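Local coordinates for AlgW protein (Pseudomonas aeruginosa, PDB 7CO3) that probably cuts proteins as a serine endopeptidase of the HtrA type, joining a trypsin-like protease domain to a peptide-binding PDZ domain, at residues 67-72 with 129-134; 139-144 with 159-164. The protein carries 1 engineered substitution. One frame throughout, in Å; residues are numbered along the deposited sequence.

Contact 1 of 2, residues 67-72 with 129-134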
ATOM      1  N   ALA B  67      17.084  13.147  -7.730  1.00 27.42           N
ATOM      2  CA  ALA B  67      18.310  12.944  -6.964  1.00 30.09           C
ATOM      3  C   ALA B  67      17.966  12.617  -5.518  1.00 26.28           C
ATOM      4  O   ALA B  67      16.866  12.921  -5.043  1.00 24.07           O
ATOM      5  CB  ALA B  67      19.212  14.192  -6.998  1.00 28.79           C
ATOM      6  N   ASN B  68      18.944  12.023  -4.817  1.00 24.44           N
ATOM      7  CA  ASN B  68      18.908  11.896  -3.365  1.00 28.65           C
ATOM      8  C   ASN B  68      19.546  13.110  -2.680  1.00 33.01           C
ATOM      9  O   ASN B  68      20.571  13.637  -3.125  1.00 28.84           O
ATOM     10  CB  ASN B  68      19.622  10.611  -2.931  1.00 27.96           C
ATOM     11  CG  ASN B  68      18.972   9.355  -3.508  1.00 26.72           C
ATOM     12  OD1 ASN B  68      17.815   9.375  -3.896  1.00 28.95           O
ATOM     13  ND2 ASN B  68      19.722   8.274  -3.578  1.00 34.01           N
ATOM     14  N   LEU B  69      18.957  13.512  -1.561  1.00 25.30           N
ATOM     15  CA  LEU B  69      19.461  14.590  -0.723  1.00 30.91           C
ATOM     16  C   LEU B  69      19.880  14.004   0.623  1.00 37.49           C
ATOM     17  O   LEU B  69      19.116  13.242   1.237  1.00 28.85           O
ATOM     18  CB  LEU B  69      18.404  15.680  -0.486  1.00 21.84           C
ATOM     19  CG  LEU B  69      17.986  16.676  -1.594  1.00 31.53           C
ATOM     20  CD1 LEU B  69      17.188  17.805  -0.992  1.00 24.96           C
ATOM     21  CD2 LEU B  69      19.180  17.253  -2.426  1.00 30.12           C
ATOM     22  N   TYR B  70      21.086  14.377   1.073  1.00 31.21           N
ATOM     23  CA  TYR B  70      21.636  14.051   2.390  1.00 35.32           C
ATOM     24  C   TYR B  70      22.056  15.353   3.038  1.00 34.08           C
ATOM     25  O   TYR B  70      22.957  16.025   2.528  1.00 34.79           O
ATOM     26  CB  TYR B  70      22.838  13.104   2.293  1.00 35.03           C
ATOM     27  CG  TYR B  70      22.564  11.884   1.473  1.00 31.97           C
ATOM     28  CD1 TYR B  70      21.751  10.864   1.962  1.00 36.78           C
ATOM     29  CD2 TYR B  70      23.081  11.756   0.198  1.00 35.72           C
ATOM     30  CE1 TYR B  70      21.472   9.744   1.209  1.00 33.89           C
ATOM     31  CE2 TYR B  70      22.812  10.645  -0.570  1.00 33.79           C
ATOM     32  CZ  TYR B  70      22.010   9.645  -0.065  1.00 36.33           C
ATOM     33  OH  TYR B  70      21.753   8.550  -0.829  1.00 48.40           O
ATOM     34  N   THR B  71      21.402  15.705   4.146  1.00 36.93           N
ATOM     35  CA  THR B  71      21.579  16.983   4.812  1.00 42.21           C
ATOM     36  C   THR B  71      22.092  16.758   6.234  1.00 47.79           C
ATOM     37  O   THR B  71      21.682  15.810   6.916  1.00 42.95           O
ATOM     38  CB  THR B  71      20.267  17.809   4.821  1.00 38.21           C
ATOM     39  OG1 THR B  71      19.254  17.161   5.614  1.00 42.04           O
ATOM     40  CG2 THR B  71      19.740  17.987   3.418  1.00 39.25           C
ATOM     41  N   THR B  72      23.012  17.620   6.664  1.00 45.59           N
ATOM     42  CA  THR B  72      23.508  17.614   8.032  1.00 51.42           C
ATOM     43  C   THR B  72      23.196  18.953   8.672  1.00 56.24           C
ATOM     44  O   THR B  72      23.350  20.000   8.036  1.00 59.80           O
ATOM     45  CB  THR B  72      24.998  17.282   8.109  1.00 47.17           C
ATOM     46  OG1 THR B  72      25.695  18.019   7.102  1.00 53.41           O
ATOM     47  CG2 THR B  72      25.219  15.813   7.855  1.00 49.62           C
ATOM     48  N   ASP B 129      23.184  22.661   7.376  1.00 57.42           N
ATOM     49  CA  ASP B 129      24.485  23.304   7.251  1.00 49.49           C
ATOM     50  C   ASP B 129      25.251  22.772   6.052  1.00 48.86           C
ATOM     51  O   ASP B 129      26.048  23.500   5.468  1.00 48.63           O
ATOM     52  CB  ASP B 129      25.269  23.144   8.555  1.00 63.07           C
ATOM     53  CG  ASP B 129      24.495  23.692   9.767  1.00 85.53           C
ATOM     54  OD1 ASP B 129      23.891  24.782   9.647  1.00 95.45           O
ATOM     55  OD2 ASP B 129      24.461  23.034  10.825  1.00 93.15           O
ATOM     56  N   GLN B 130      24.977  21.543   5.629  1.00 40.76           N
ATOM     57  CA  GLN B 130      25.506  21.016   4.382  1.00 46.21           C
ATOM     58  C   GLN B 130      24.420  20.198   3.684  1.00 45.55           C
ATOM     59  O   GLN B 130      23.611  19.530   4.342  1.00 45.00           O
ATOM     60  CB  GLN B 130      26.742  20.170   4.644  1.00 43.73           C
ATOM     61  CG  GLN B 130      27.467  19.726   3.409  1.00 50.52           C
ATOM     62  CD  GLN B 130      28.593  18.767   3.737  1.00 54.89           C
ATOM     63  OE1 GLN B 130      28.362  17.626   4.138  1.00 54.34           O
ATOM     64  NE2 GLN B 130      29.822  19.232   3.585  1.00 61.77           N
ATOM     65  N   ILE B 131      24.397  20.267   2.354  1.00 40.06           N
ATOM     66  CA  ILE B 131      23.429  19.550   1.517  1.00 39.40           C
ATOM     67  C   ILE B 131      24.194  18.878   0.393  1.00 38.81           C
ATOM     68  O   ILE B 131      24.792  19.561  -0.442  1.00 39.93           O
ATOM     69  CB  ILE B 131      22.340  20.485   0.947  1.00 39.17           C
ATOM     70  CG1 ILE B 131      21.600  21.190   2.064  1.00 36.17           C
ATOM     71  CG2 ILE B 131      21.312  19.718   0.094  1.00 38.05           C
ATOM     72  CD1 ILE B 131      20.813  22.379   1.595  1.00 44.50           C
ATOM     73  N   ILE B 132      24.182  17.547   0.376  1.00 33.28           N
ATOM     74  CA  ILE B 132      24.746  16.760  -0.711  1.00 34.52           C
ATOM     75  C   ILE B 132      23.631  16.266  -1.629  1.00 40.06           C
ATOM     76  O   ILE B 132      22.597  15.755  -1.166  1.00 30.21           O
ATOM     77  CB  ILE B 132      25.585  15.585  -0.192  1.00 35.34           C
ATOM     78  CG1 ILE B 132      26.783  16.118   0.607  1.00 44.39           C
ATOM     79  CG2 ILE B 132      26.043  14.716  -1.347  1.00 38.53           C
ATOM     80  CD1 ILE B 132      26.799  15.737   2.059  1.00 52.85           C
ATOM     81  N   VAL B 133      23.855  16.429  -2.928  1.00 32.77           N
ATOM     82  CA  VAL B 133      22.991  15.944  -3.986  1.00 32.13           C
ATOM     83  C   VAL B 133      23.669  14.720  -4.584  1.00 35.76           C
ATOM     84  O   VAL B 133      24.854  14.771  -4.931  1.00 37.67           O
ATOM     85  CB  VAL B 133      22.780  17.029  -5.054  1.00 30.45           C
ATOM     86  CG1 VAL B 133      22.288  16.425  -6.326  1.00 37.60           C
ATOM     87  CG2 VAL B 133      21.861  18.142  -4.554  1.00 37.18           C
ATOM     88  N   ALA B 134      22.939  13.611  -4.683  1.00 29.28           N
ATOM     89  CA  ALA B 134      23.468  12.392  -5.280  1.00 36.29           C
ATOM     90  C   ALA B 134      22.610  12.016  -6.477  1.00 38.66           C
ATOM     91  O   ALA B 134      21.413  11.713  -6.330  1.00 32.97           O
ATOM     92  CB  ALA B 134      23.543  11.245  -4.265  1.00 41.34           C
TER
HETATM   93  O   HOH W   1      25.110  16.456   4.631  1.00 50.04           O
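Asn68 and Ala134 open a ladder of antiparallel pairs that runs through Leu69–Val133, Tyr70–Ile132 and Thr71–Ile131 to Thr72–Gln130, the two strand axes lying 158° apart in direction. Asn68, Tyr70 and Thr72 make the hydrogen-bonded pairs, two bonds each; the straightest, Ile132 N to Tyr70 O, has an angle of 175° at the hydrogen. Between them the CA-H of Leu69, Thr71 and Val133 points at a carbonyl of the facing strand. At the far end Thr72 O accepts from both Asp129 N, at 2.7 Å, and Gln130 N, at 3.3 Å. Two residues facing one make this a classic beta bulge.

Water 1 bridges the same end, lying 3.0 Å from Tyr70 O, to which it probably donates, and hydrogen-bonded to Thr72 OG1. That hydroxyl lies between the backbone N and the carbonyl carbon (chi1 44°), and it sits 3.4 Å from Gln130 CB.

Apolar contacts fall on both faces. On the buried one Leu69 and Val133 run side by side, CD2 of Leu69 meeting CG2 of Val133 at 3.5 Å, and Thr71 CG2 lies 3.9 Å from Ile131 CG1. On the other, the Tyr70 ring turns its edge to Ala134, CE2 to CB 3.8 Å.

Pairing of 66-72 with 130-134, first and fourth along the chain and at opposite ends of the sheet order, closes the six-stranded antiparallel barrel of this trypsin-like domain. Leu69 and Ile131 pack on helix 122-125, Thr71 OG1 is hydrogen-bonded to Ser105 OG of strand 104-113, and strand 140-149 flanks 130-134 on its other edge.

Contact 2 of 2, residues 139-144 with 159-164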
ATOM      1  N   ARG B 139      27.220  10.549  -9.708  1.00 51.67           N
ATOM      2  CA  ARG B 139      27.906  11.786  -9.335  1.00 51.25           C
ATOM      3  C   ARG B 139      27.303  12.338  -8.049  1.00 49.98           C
ATOM      4  O   ARG B 139      26.090  12.263  -7.834  1.00 51.35           O
ATOM      5  CB  ARG B 139      27.778  12.849 -10.435  1.00 53.54           C
ATOM      6  CG  ARG B 139      28.655  12.688 -11.665  1.00 49.96           C
ATOM      7  CD  ARG B 139      27.858  13.032 -12.924  1.00 54.16           C
ATOM      8  NE  ARG B 139      27.601  14.459 -13.062  1.00 64.63           N
ATOM      9  CZ  ARG B 139      26.799  15.001 -13.976  1.00 60.82           C
ATOM     10  NH1 ARG B 139      26.145  14.240 -14.839  1.00 53.82           N
ATOM     11  NH2 ARG B 139      26.643  16.310 -14.020  1.00 64.93           N
ATOM     12  N   GLU B 140      28.155  12.897  -7.200  1.00 48.42           N
ATOM     13  CA  GLU B 140      27.745  13.600  -5.994  1.00 53.22           C
ATOM     14  C   GLU B 140      28.344  15.002  -5.992  1.00 47.85           C
ATOM     15  O   GLU B 140      29.427  15.236  -6.542  1.00 52.29           O
ATOM     16  CB  GLU B 140      28.179  12.830  -4.742  1.00 61.16           C
ATOM     17  CG  GLU B 140      27.542  11.445  -4.666  1.00 76.85           C
ATOM     18  CD  GLU B 140      27.803  10.726  -3.357  1.00 98.36           C
ATOM     19  OE1 GLU B 140      27.940  11.408  -2.323  1.00107.64           O
ATOM     20  OE2 GLU B 140      27.865   9.475  -3.362  1.00107.79           O
ATOM     21  N   THR B 141      27.626  15.936  -5.371  1.00 46.55           N
ATOM     22  CA  THR B 141      28.097  17.312  -5.282  1.00 44.42           C
ATOM     23  C   THR B 141      27.391  18.000  -4.130  1.00 43.20           C
ATOM     24  O   THR B 141      26.323  17.576  -3.686  1.00 42.71           O
ATOM     25  CB  THR B 141      27.869  18.104  -6.583  1.00 51.31           C
ATOM     26  OG1 THR B 141      28.496  19.386  -6.473  1.00 46.57           O
ATOM     27  CG2 THR B 141      26.370  18.334  -6.864  1.00 42.50           C
ATOM     28  N   ILE B 142      28.016  19.052  -3.641  1.00 40.50           N
ATOM     29  CA  ILE B 142      27.404  19.882  -2.615  1.00 51.37           C
ATOM     30  C   ILE B 142      26.496  20.882  -3.306  1.00 43.12           C
ATOM     31  O   ILE B 142      26.803  21.357  -4.403  1.00 47.95           O
ATOM     32  CB  ILE B 142      28.472  20.578  -1.750  1.00 44.72           C
ATOM     33  CG1 ILE B 142      29.106  19.600  -0.761  1.00 53.65           C
ATOM     34  CG2 ILE B 142      27.857  21.696  -0.932  1.00 47.19           C
ATOM     35  CD1 ILE B 142      30.060  18.563  -1.356  1.00 62.29           C
ATOM     36  N   ALA B 143      25.359  21.170  -2.695  1.00 38.29           N
ATOM     37  CA  ALA B 143      24.404  22.107  -3.256  1.00 46.02           C
ATOM     38  C   ALA B 143      24.396  23.373  -2.420  1.00 43.72           C
ATOM     39  O   ALA B 143      24.731  23.349  -1.236  1.00 42.16           O
ATOM     40  CB  ALA B 143      22.989  21.509  -3.296  1.00 38.60           C
ATOM     41  N   GLN B 144      24.002  24.479  -3.053  1.00 40.55           N
ATOM     42  CA  GLN B 144      23.743  25.742  -2.381  1.00 43.98           C
ATOM     43  C   GLN B 144      22.242  25.977  -2.301  1.00 41.94           C
ATOM     44  O   GLN B 144      21.485  25.569  -3.188  1.00 41.60           O
ATOM     45  CB  GLN B 144      24.389  26.928  -3.111  1.00 52.65           C
ATOM     46  CG  GLN B 144      25.929  27.054  -2.994  1.00 79.47           C
ATOM     47  CD  GLN B 144      26.543  26.405  -1.749  1.00 74.55           C
ATOM     48  OE1 GLN B 144      26.373  26.881  -0.623  1.00 69.43           O
ATOM     49  NE2 GLN B 144      27.289  25.321  -1.961  1.00 70.03           N
ATOM     50  N   ILE B 159      23.226  23.524  -8.109  1.00 44.88           N
ATOM     51  CA  ILE B 159      24.463  22.766  -8.195  1.00 46.17           C
ATOM     52  C   ILE B 159      25.207  23.172  -9.461  1.00 51.48           C
ATOM     53  O   ILE B 159      24.617  23.691 -10.411  1.00 48.00           O
ATOM     54  CB  ILE B 159      24.213  21.238  -8.146  1.00 45.57           C
ATOM     55  CG1 ILE B 159      23.417  20.719  -9.368  1.00 44.65           C
ATOM     56  CG2 ILE B 159      23.493  20.860  -6.816  1.00 40.18           C
ATOM     57  CD1 ILE B 159      23.335  19.160  -9.428  1.00 44.73           C
ATOM     58  N   ASP B 160      26.511  22.922  -9.460  1.00 58.13           N
ATOM     59  CA  ASP B 160      27.419  23.245 -10.560  1.00 66.28           C
ATOM     60  C   ASP B 160      27.938  21.929 -11.131  1.00 67.37           C
ATOM     61  O   ASP B 160      28.897  21.356 -10.610  1.00 76.75           O
ATOM     62  CB  ASP B 160      28.550  24.141 -10.065  1.00 83.57           C
ATOM     63  CG  ASP B 160      29.611  24.410 -11.121  1.00102.94           C
ATOM     64  OD1 ASP B 160      29.244  24.841 -12.235  1.00108.26           O
ATOM     65  OD2 ASP B 160      30.809  24.208 -10.829  1.00108.64           O
ATOM     66  N   LEU B 161      27.298  21.454 -12.201  1.00 62.90           N
ATOM     67  CA  LEU B 161      27.589  20.146 -12.780  1.00 58.86           C
ATOM     68  C   LEU B 161      27.147  20.137 -14.238  1.00 58.90           C
ATOM     69  O   LEU B 161      26.150  20.768 -14.601  1.00 59.24           O
ATOM     70  CB  LEU B 161      26.880  19.031 -11.997  1.00 58.49           C
ATOM     71  CG  LEU B 161      27.591  18.433 -10.774  1.00 57.29           C
ATOM     72  CD1 LEU B 161      26.929  17.153 -10.290  1.00 55.13           C
ATOM     73  CD2 LEU B 161      29.054  18.162 -11.087  1.00 57.59           C
ATOM     74  N   LYS B 162      27.874  19.393 -15.064  1.00 63.87           N
ATOM     75  CA  LYS B 162      27.697  19.412 -16.512  1.00 64.13           C
ATOM     76  C   LYS B 162      26.821  18.258 -16.987  1.00 62.55           C
ATOM     77  O   LYS B 162      26.731  17.207 -16.342  1.00 59.44           O
ATOM     78  CB  LYS B 162      29.055  19.348 -17.240  1.00 69.05           C
ATOM     79  CG  LYS B 162      29.511  17.923 -17.601  1.00 79.91           C
ATOM     80  CD  LYS B 162      30.802  17.875 -18.442  1.00 94.14           C
ATOM     81  CE  LYS B 162      30.546  17.751 -19.954  1.00 88.45           C
ATOM     82  NZ  LYS B 162      30.442  16.337 -20.421  1.00 88.77           N
ATOM     83  N   ASN B 163      26.179  18.475 -18.140  1.00 63.63           N
ATOM     84  CA  ASN B 163      25.388  17.454 -18.832  1.00 63.87           C
ATOM     85  C   ASN B 163      24.330  16.851 -17.910  1.00 57.40           C
ATOM     86  O   ASN B 163      24.201  15.634 -17.763  1.00 56.17           O
ATOM     87  CB  ASN B 163      26.275  16.357 -19.436  1.00 64.82           C
ATOM     88  CG  ASN B 163      27.279  16.894 -20.460  1.00 73.40           C
ATOM     89  OD1 ASN B 163      28.096  16.134 -20.993  1.00 74.00           O
ATOM     90  ND2 ASN B 163      27.220  18.201 -20.744  1.00 69.79           N
ATOM     91  N   LEU B 164      23.573  17.724 -17.290  1.00 53.14           N
ATOM     92  CA  LEU B 164      22.556  17.345 -16.321  1.00 48.69           C
ATOM     93  C   LEU B 164      21.253  16.971 -17.029  1.00 48.96           C
ATOM     94  O   LEU B 164      20.840  17.658 -17.966  1.00 46.17           O
ATOM     95  CB  LEU B 164      22.315  18.489 -15.359  1.00 46.52           C
ATOM     96  CG  LEU B 164      23.312  18.548 -14.205  1.00 49.17           C
ATOM     97  CD1 LEU B 164      22.919  19.622 -13.192  1.00 44.53           C
ATOM     98  CD2 LEU B 164      23.422  17.180 -13.551  1.00 51.91           C
TER
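The Arg139 guanidinium meets the loop 159-164 with Asn163 O at its edge and in its plane, 3.8 Å from NH1, and with Leu161 CB near the plane, 3.4 Å from NH2. Lys162 O and Leu164 CD2 approach obliquely. Arg139 NH2 donates to Lys162 O over a very short 2.5 Å, but the angle at the hydrogen is only 119°, so the detail of this strongly bent bond is best treated with caution. Leu164 CD2 lies 3.4 Å from NH2, which sets a methyl group beside the polar end. The arginine chain is bent at chi2 and again at chi3 (72°), which places NE. The main polar partner of the guanidinium is Asp137, in a salt bridge with NH1, which would partly balance the charge.

Within the strand that begins at Glu140 the contact becomes apolar. Thr141 and Leu161 reach toward each other tip to tip, with CG2 of Thr141 3.7 Å from CD1 of Leu161. CG2 of Thr141 also lies 3.8 Å from CG2 of Ile159, the two side chains crossing at a slant. This placement follows from chi1 of -173°, which sets Thr141 OG1 anti to the backbone N and CG2 between N and the carbonyl carbon. Ile159 CG2 is shared, since Ala143 CB approaches it to 3.6 Å.

Segment 159-164 is the loop that follows strand 154-158, the neighbour of 140-149 in the barrel. Backbone hydrogen bonds join Gln144 to Lys158 and Ile159 to Gly116. Ile159 also packs on Val133 of strand 130-134, while Leu161 and Leu164 touch Leu135.

In the fold
Contact 1 lies within the closed antiparallel barrel, while contact 2 sets the loop that follows one barrel strand against another; their centres lie 11 Å apart. Strand 130-134 stands between them: one edge pairs with 67-72 in contact 1, and the other reaches strand 140-149 of contact 2 through probable hydrogen bonds, Val133 N to Thr141 O and Ile131 O to Ala143 N, both 2.8 Å. Contact 1 buries 550 Å² and relies on regular backbone bonds, with one face buried and the other partly to fully exposed. Contact 2 buries 365 Å² and uses side chains: an arginine at its partly exposed end, methyl groups where Ala143 and Ile159 are buried.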